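Local atomic coordinates of uncharacterized protein (Leptospirillum rubarum, PDB entry 3OMD), a protein that is of unknown function, belongs to the DUF5069 family, and is built largely of helices joined by loops. Residues D121-G126 / V134-L139. Numbering follows the deposited sequence. Where two conformers were deposited one is given.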
loop_
_atom_site.group_PDB
_atom_site.type_symbol
_atom_site.label_atom_id
_atom_site.label_comp_id
_atom_site.label_asym_id
_atom_site.label_seq_id
_atom_site.Cartn_x
_atom_site.Cartn_y
_atom_site.Cartn_z
ATOM N N ASP A 121 5.545 10.476 17.417
ATOM C CA ASP A 121 5.344 11.029 18.764
ATOM C C ASP A 121 3.945 11.677 18.901
ATOM O O ASP A 121 3.354 11.683 20.004
ATOM C CB ASP A 121 6.485 11.987 19.114
ATOM C CG ASP A 121 7.839 11.259 19.371
ATOM O OD1 ASP A 121 7.936 9.992 19.427
ATOM O OD2 ASP A 121 8.849 11.994 19.474
ATOM N N SER A 122 3.409 12.219 17.805
ATOM C CA SER A 122 2.045 12.789 17.824
ATOM C C SER A 122 0.967 11.725 17.955
ATOM O O SER A 122 -0.120 11.993 18.472
ATOM C CB SER A 122 1.765 13.682 16.601
ATOM O OG SER A 122 1.536 12.915 15.396
ATOM N N LEU A 123 1.262 10.510 17.519
ATOM C CA LEU A 123 0.274 9.427 17.543
ATOM C C LEU A 123 0.395 8.588 18.789
ATOM O O LEU A 123 -0.622 8.215 19.383
ATOM C CB LEU A 123 0.450 8.516 16.312
ATOM C CG LEU A 123 0.135 9.089 14.926
ATOM C CD1 LEU A 123 0.711 8.174 13.858
ATOM C CD2 LEU A 123 -1.340 9.273 14.707
ATOM N N ALA A 124 1.629 8.263 19.176
ATOM C CA ALA A 124 1.846 7.338 20.289
ATOM C C ALA A 124 3.253 7.536 20.845
ATOM O O ALA A 124 4.196 6.811 20.473
ATOM C CB ALA A 124 1.608 5.917 19.863
ATOM N N PRO A 125 3.469 8.519 21.720
ATOM C CA PRO A 125 4.902 8.806 21.922
ATOM C C PRO A 125 5.716 7.755 22.705
ATOM O O PRO A 125 6.940 7.827 22.735
ATOM C CB PRO A 125 4.884 10.137 22.682
ATOM C CG PRO A 125 3.537 10.205 23.319
ATOM C CD PRO A 125 2.602 9.526 22.348
ATOM N N GLY A 126 5.040 6.792 23.325
ATOM C CA GLY A 126 5.724 5.755 24.095
ATOM C C GLY A 126 6.222 4.621 23.209
ATOM O O GLY A 126 6.753 3.620 23.702
ATOM N N VAL A 134 5.970 1.210 7.317
ATOM C CA VAL A 134 4.696 0.467 7.212
ATOM C C VAL A 134 4.056 0.285 8.594
ATOM O O VAL A 134 2.821 0.216 8.708
ATOM C CB VAL A 134 4.827 -0.850 6.437
ATOM C CG1 VAL A 134 5.280 -0.550 5.004
ATOM C CG2 VAL A 134 5.692 -1.872 7.147
ATOM N N LYS A 135 4.868 0.220 9.643
ATOM C CA LYS A 135 4.292 0.107 10.997
ATOM C C LYS A 135 3.711 1.435 11.426
ATOM O O LYS A 135 2.669 1.483 12.106
ATOM C CB LYS A 135 5.318 -0.393 12.013
ATOM C CG LYS A 135 5.493 -1.905 11.995
ATOM C CD LYS A 135 6.123 -2.407 13.299
ATOM C CE LYS A 135 6.239 -3.928 13.362
ATOM N NZ LYS A 135 4.938 -4.667 13.231
ATOM N N LEU A 136 4.348 2.531 11.027
ATOM C CA LEU A 136 3.792 3.852 11.337
ATOM C C LEU A 136 2.403 4.026 10.676
ATOM O O LEU A 136 1.477 4.569 11.287
ATOM C CB LEU A 136 4.766 4.961 10.900
ATOM C CG LEU A 136 4.345 6.369 11.334
ATOM C CD1 LEU A 136 4.312 6.453 12.867
ATOM C CD2 LEU A 136 5.359 7.372 10.754
ATOM N N LEU A 137 2.268 3.577 9.421
ATOM C CA LEU A 137 0.960 3.640 8.754
ATOM C C LEU A 137 -0.095 2.862 9.553
ATOM O O LEU A 137 -1.218 3.351 9.717
ATOM C CB LEU A 137 1.064 3.087 7.333
ATOM C CG LEU A 137 1.806 3.991 6.339
ATOM C CD1 LEU A 137 2.069 3.245 5.044
ATOM C CD2 LEU A 137 0.986 5.247 6.046
ATOM N N ASP A 138 0.212 1.636 9.989
ATOM C CA ASP A 138 -0.774 0.883 10.777
ATOM C C ASP A 138 -1.112 1.624 12.065
ATOM O O ASP A 138 -2.259 1.580 12.521
ATOM C CB ASP A 138 -0.256 -0.522 11.106
ATOM C CG ASP A 138 -0.577 -1.538 10.045
ATOM O OD1 ASP A 138 -1.417 -1.278 9.159
ATOM O OD2 ASP A 138 0.018 -2.628 10.146
ATOM N N LEU A 139 -0.109 2.259 12.685
ATOM C CA LEU A 139 -0.368 2.992 13.936
ATOM C C LEU A 139 -1.339 4.139 13.664
ATOM O O LEU A 139 -2.326 4.306 14.421
ATOM C CB LEU A 139 0.963 3.529 14.498
ATOM C CG LEU A 139 0.871 4.382 15.764
ATOM C CD1 LEU A 139 0.504 3.471 16.910
ATOM C CD2 LEU A 139 2.225 5.053 16.024
#
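Leu139 and Leu123 meet where helix 110-123 gives way to the loop leading to helix 133-140, and the pair serves as a worked example of helix-loop-helix packing in which aliphatic side chains join residues 121-126 to 134-139. The two leucines run past each other in opposite senses. Leu139 has its CG anti to the backbone N (chi1 177°), which carries its two methyls to the end of helix 110-123, CD2 to Leu123 and both to Ala124. Here the packing is tightest, with CD2 settled 3.9 Å from CB of Leu123. That same methyl also approaches CD1 of Leu123, at 4.1 Å. Beyond the helix end, Ala124 is the first residue to abandon helical geometry, and its CB still faces helix 133-140, 4.0 Å from Leu139 CD2. With an alanine here instead of Leu139, the CB atoms of Leu123 and Ala124 would probably lose their shared methyl partner and a gap would open beside them.

Leu136 adds one longer touch, on Leu123, and is buried because it also rests on Phe116, Val119 and Arg120 of helix 110-123. The loose side is the exposed one: Asp121 points its CB away from helix 133-140, and Pro125 and Gly126 continue into an exposed loop. Leu123, partly exposed as Leu139 is, crosses Leu136 at about a right angle, with its CD1 4.1 Å from Leu136 CD1.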